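Local structure of GH3 beta-N-acetylglucosaminidase (Paenibacillaceae, 6K5J) at residues E240-E252 with Y279-A293. The protein is a glycoside hydrolase of family 3 that cleaves terminal beta-linked N-acetylglucosamine residues from its substrates. Numbering follows the deposited sequence.
Sequences EKLPATLSSNVIE and YGVGEGAVQAVEAGA
Tyr279 OH lies only 2.4 Å from Lys241 O, a very short hydrogen bond in which the phenol donates to the backbone carbonyl, met at the edge of the ring. Lys241 is the centre of an inverse gamma turn, so the bond ties this turn to the residue just ahead of the N-cap, Gly280, of helix 281-291. With CG anti to its carbonyl carbon (chi1 -57°), Tyr279 brings its ring against Lys241, Pro243 and Leu246. Leu246 CD1 sits over one face, 3.8 Å from the centroid, in a CH-pi contact 19° off the normal, while Pro243 CD reaches CZ obliquely at 3.5 Å. A leucine in place of Tyr279 would probably leave Lys241 O without this donor and Leu246 CD1 without its aromatic face. The other methyl of Leu246, CD2, drops onto helix 281-291 beside Gly284 O and Ala288 CB. Farther along, Ala291 CB presses on the backbone of Leu246 and Ser247, and Ala291 O receives a CA-H contact from Ser248 and a weak hydrogen bond from Glu252 N at 3.2 Å. Ile251 CG2 packs tightly on Gly292 CA at 3.5 Å, where a side chain would clash; Gly292, with positive phi, ends the helix in a Schellman motif. Glu252, bent at chi2 (-62°), brings OE2 to a water that links it to Glu290 O. In this TIM-barrel domain the contact thus joins the loop after strand 226-229 and the first turn of helix 249-258 to helix 281-291, which precedes strand 296-298. Apolar packing runs its whole length; the phenol bond lies near the helix start, the weak backbone bond and water bridge at its end, where the Glu252 carboxylate, salt-bridged through OE2 to Arg328 outside the two segments, is probably held as an anion.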
loop_
_atom_site.group_PDB
_atom_site.type_symbol
_atom_site.label_atom_id
_atom_site.label_comp_id
_atom_site.label_asym_id
_atom_site.label_seq_id
_atom_site.Cartn_x
_atom_site.Cartn_y
_atom_site.Cartn_z
ATOM N N GLU A 240 19.209 -12.581 17.880
ATOM C CA GLU A 240 19.444 -11.269 18.463
ATOM C C GLU A 240 18.228 -10.370 18.274
ATOM O O GLU A 240 17.370 -10.614 17.422
ATOM C CB GLU A 240 20.679 -10.610 17.848
ATOM C CG GLU A 240 21.953 -11.414 18.023
ATOM C CD GLU A 240 22.204 -11.766 19.475
ATOM O OE1 GLU A 240 21.979 -10.893 20.343
ATOM O OE2 GLU A 240 22.608 -12.918 19.751
ATOM N N LYS A 241 18.162 -9.312 19.089
ATOM C CA LYS A 241 17.083 -8.327 18.999
ATOM C C LYS A 241 17.372 -7.372 17.838
ATOM O O LYS A 241 17.667 -6.183 18.003
ATOM C CB LYS A 241 16.915 -7.585 20.317
ATOM C CG LYS A 241 15.527 -6.996 20.508
ATOM C CD LYS A 241 15.465 -6.033 21.686
ATOM C CE LYS A 241 14.307 -6.390 22.617
ATOM N NZ LYS A 241 14.450 -5.750 23.958
ATOM N N LEU A 242 17.297 -7.932 16.633
ATOM C CA LEU A 242 17.487 -7.181 15.392
ATOM C C LEU A 242 16.280 -7.432 14.500
ATOM O O LEU A 242 15.967 -8.604 14.204
ATOM C CB LEU A 242 18.770 -7.600 14.669
ATOM C CG LEU A 242 20.108 -7.317 15.352
ATOM C CD1 LEU A 242 21.231 -8.066 14.632
ATOM C CD2 LEU A 242 20.372 -5.826 15.375
ATOM N N PRO A 243 15.581 -6.400 14.040
ATOM C CA PRO A 243 14.513 -6.628 13.057
ATOM C C PRO A 243 15.104 -7.162 11.758
ATOM O O PRO A 243 16.308 -7.064 11.510
ATOM C CB PRO A 243 13.895 -5.239 12.872
ATOM C CG PRO A 243 14.994 -4.292 13.205
ATOM C CD PRO A 243 15.840 -4.966 14.264
ATOM N N ALA A 244 14.233 -7.745 10.927
ATOM C CA ALA A 244 14.688 -8.344 9.675
ATOM C C ALA A 244 15.540 -7.373 8.866
ATOM O O ALA A 244 16.535 -7.770 8.256
ATOM C CB ALA A 244 13.487 -8.809 8.848
ATOM N N THR A 245 15.164 -6.089 8.862
ATOM C CA THR A 245 15.912 -5.065 8.137
ATOM C C THR A 245 17.381 -5.019 8.535
ATOM O O THR A 245 18.236 -4.698 7.704
ATOM C CB THR A 245 15.274 -3.696 8.393
ATOM O OG1 THR A 245 13.908 -3.736 7.971
ATOM C CG2 THR A 245 16.007 -2.584 7.636
ATOM N N LEU A 246 17.693 -5.312 9.796
ATOM C CA LEU A 246 19.050 -5.214 10.319
ATOM C C LEU A 246 19.677 -6.572 10.623
ATOM O O LEU A 246 20.705 -6.626 11.304
ATOM C CB LEU A 246 19.057 -4.341 11.582
ATOM C CG LEU A 246 18.383 -2.974 11.433
ATOM C CD1 LEU A 246 18.541 -2.128 12.696
ATOM C CD2 LEU A 246 18.927 -2.218 10.214
ATOM N N SER A 247 19.099 -7.662 10.132
ATOM C CA SER A 247 19.515 -9.012 10.501
ATOM C C SER A 247 20.200 -9.706 9.332
ATOM O O SER A 247 19.562 -9.984 8.307
ATOM C CB SER A 247 18.311 -9.839 10.942
ATOM O OG SER A 247 18.638 -11.213 10.946
ATOM N N SER A 248 21.493 -10.017 9.488
ATOM C CA SER A 248 22.142 -10.811 8.448
ATOM C C SER A 248 21.523 -12.200 8.351
ATOM O O SER A 248 21.484 -12.778 7.262
ATOM C CB SER A 248 23.657 -10.885 8.693
ATOM O OG SER A 248 23.943 -11.366 9.992
ATOM N N ASN A 249 20.997 -12.736 9.461
ATOM C CA ASN A 249 20.314 -14.031 9.404
ATOM C C ASN A 249 19.122 -13.997 8.456
ATOM O O ASN A 249 18.897 -14.947 7.694
ATOM C CB ASN A 249 19.852 -14.457 10.794
ATOM C CG ASN A 249 20.947 -15.147 11.578
ATOM O OD1 ASN A 249 22.125 -15.003 11.265
ATOM N ND2 ASN A 249 20.563 -15.887 12.606
ATOM N N VAL A 250 18.338 -12.918 8.494
ATOM C CA VAL A 250 17.157 -12.838 7.639
ATOM C C VAL A 250 17.543 -12.504 6.202
ATOM O O VAL A 250 17.001 -13.086 5.255
ATOM C CB VAL A 250 16.145 -11.816 8.198
ATOM C CG1 VAL A 250 14.923 -11.718 7.276
ATOM C CG2 VAL A 250 15.714 -12.194 9.609
ATOM N N ILE A 251 18.462 -11.560 6.002
ATOM C CA ILE A 251 18.726 -11.085 4.646
ATOM C C ILE A 251 19.797 -11.944 3.976
ATOM O O ILE A 251 19.513 -12.648 3.000
ATOM C CB ILE A 251 19.107 -9.595 4.631
ATOM C CG1 ILE A 251 17.956 -8.748 5.193
ATOM C CG2 ILE A 251 19.410 -9.153 3.221
ATOM C CD1 ILE A 251 18.240 -7.257 5.217
ATOM N N GLU A 252 21.041 -11.889 4.469
ATOM C CA GLU A 252 22.084 -12.698 3.838
ATOM C C GLU A 252 21.779 -14.180 3.972
ATOM O O GLU A 252 21.975 -14.951 3.027
ATOM C CB GLU A 252 23.461 -12.401 4.444
ATOM C CG GLU A 252 24.107 -11.098 3.995
ATOM C CD GLU A 252 24.395 -11.012 2.498
ATOM O OE1 GLU A 252 24.322 -12.043 1.791
ATOM O OE2 GLU A 252 24.709 -9.890 2.027
ATOM N N TYR A 279 17.474 2.115 17.038
ATOM C CA TYR A 279 18.797 1.899 16.463
ATOM C C TYR A 279 19.432 3.163 15.893
ATOM O O TYR A 279 20.661 3.259 15.869
ATOM C CB TYR A 279 18.732 0.811 15.380
ATOM C CG TYR A 279 18.182 -0.505 15.882
ATOM C CD1 TYR A 279 19.018 -1.476 16.424
ATOM C CD2 TYR A 279 16.818 -0.778 15.816
ATOM C CE1 TYR A 279 18.504 -2.683 16.894
ATOM C CE2 TYR A 279 16.297 -1.969 16.276
ATOM C CZ TYR A 279 17.142 -2.921 16.819
ATOM O OH TYR A 279 16.610 -4.104 17.279
ATOM N N GLY A 280 18.631 4.124 15.433
ATOM C CA GLY A 280 19.128 5.343 14.782
ATOM C C GLY A 280 19.239 5.193 13.272
ATOM O O GLY A 280 19.501 4.118 12.746
ATOM N N VAL A 281 19.042 6.309 12.558
ATOM C CA VAL A 281 19.000 6.251 11.091
ATOM C C VAL A 281 20.392 5.990 10.510
ATOM O O VAL A 281 20.565 5.124 9.642
ATOM C CB VAL A 281 18.378 7.534 10.510
ATOM C CG1 VAL A 281 18.524 7.560 8.979
ATOM C CG2 VAL A 281 16.890 7.643 10.913
ATOM N N GLY A 282 21.400 6.739 10.967
ATOM C CA GLY A 282 22.740 6.569 10.421
ATOM C C GLY A 282 23.302 5.185 10.684
ATOM O O GLY A 282 23.771 4.501 9.769
ATOM N N GLU A 283 23.226 4.739 11.936
ATOM C CA GLU A 283 23.719 3.413 12.280
ATOM C C GLU A 283 22.788 2.323 11.763
ATOM O O GLU A 283 23.244 1.221 11.446
ATOM C CB GLU A 283 23.920 3.321 13.798
ATOM C CG GLU A 283 24.448 1.989 14.311
ATOM C CD GLU A 283 25.869 1.653 13.852
ATOM O OE1 GLU A 283 26.155 0.448 13.705
ATOM O OE2 GLU A 283 26.699 2.573 13.654
ATOM N N GLY A 284 21.489 2.607 11.652
ATOM C CA GLY A 284 20.610 1.665 10.978
ATOM C C GLY A 284 20.986 1.478 9.520
ATOM O O GLY A 284 20.955 0.358 8.999
ATOM N N ALA A 285 21.347 2.569 8.841
ATOM C CA ALA A 285 21.797 2.471 7.454
ATOM C C ALA A 285 22.993 1.533 7.334
ATOM O O ALA A 285 23.012 0.632 6.487
ATOM C CB ALA A 285 22.158 3.857 6.922
ATOM N N VAL A 286 24.008 1.746 8.173
ATOM C CA VAL A 286 25.202 0.901 8.156
ATOM C C VAL A 286 24.828 -0.543 8.449
ATOM O O VAL A 286 25.263 -1.471 7.760
ATOM C CB VAL A 286 26.244 1.432 9.162
ATOM C CG1 VAL A 286 27.436 0.477 9.265
ATOM C CG2 VAL A 286 26.691 2.824 8.766
ATOM N N GLN A 287 24.006 -0.756 9.476
ATOM C CA GLN A 287 23.660 -2.118 9.857
ATOM C C GLN A 287 22.803 -2.804 8.802
ATOM O O GLN A 287 22.897 -4.028 8.630
ATOM C CB GLN A 287 22.948 -2.117 11.204
ATOM C CG GLN A 287 23.903 -2.102 12.382
ATOM C CD GLN A 287 23.186 -1.945 13.698
ATOM O OE1 GLN A 287 23.264 -0.898 14.342
ATOM N NE2 GLN A 287 22.480 -2.985 14.108
ATOM N N ALA A 288 21.972 -2.040 8.084
ATOM C CA ALA A 288 21.181 -2.621 7.001
ATOM C C ALA A 288 22.067 -3.124 5.865
ATOM O O ALA A 288 21.840 -4.215 5.326
ATOM C CB ALA A 288 20.179 -1.590 6.480
ATOM N N VAL A 289 23.068 -2.343 5.469
ATOM C CA VAL A 289 23.984 -2.820 4.435
ATOM C C VAL A 289 24.738 -4.046 4.933
ATOM O O VAL A 289 24.872 -5.046 4.220
ATOM C CB VAL A 289 24.948 -1.700 4.000
ATOM C CG1 VAL A 289 26.059 -2.279 3.125
ATOM C CG2 VAL A 289 24.182 -0.591 3.255
ATOM N N GLU A 290 25.203 -4.006 6.186
ATOM C CA GLU A 290 25.916 -5.159 6.734
ATOM C C GLU A 290 25.031 -6.398 6.747
ATOM O O GLU A 290 25.509 -7.515 6.520
ATOM C CB GLU A 290 26.417 -4.841 8.141
ATOM C CG GLU A 290 27.571 -3.844 8.163
ATOM C CD GLU A 290 28.076 -3.589 9.577
ATOM O OE1 GLU A 290 27.249 -3.206 10.433
ATOM O OE2 GLU A 290 29.283 -3.792 9.835
ATOM N N ALA A 291 23.733 -6.222 6.997
ATOM C CA ALA A 291 22.819 -7.359 7.014
ATOM C C ALA A 291 22.559 -7.924 5.624
ATOM O O ALA A 291 22.174 -9.093 5.515
ATOM C CB ALA A 291 21.493 -6.960 7.677
ATOM N N GLY A 292 22.745 -7.128 4.566
ATOM C CA GLY A 292 22.553 -7.615 3.214
ATOM C C GLY A 292 21.732 -6.728 2.292
ATOM O O GLY A 292 21.569 -7.059 1.116
ATOM N N ALA A 293 21.216 -5.605 2.795
ATOM C CA ALA A 293 20.398 -4.720 1.970
ATOM C C ALA A 293 21.251 -3.942 0.972
ATOM O O ALA A 293 22.427 -3.654 1.209
ATOM C CB ALA A 293 19.612 -3.732 2.844
HETATM O O HOH W 1 23.846 -5.592 10.649
HETATM O O HOH W 2 23.976 -8.541 0.138
HETATM O O HOH W 3 26.103 -8.329 3.829
#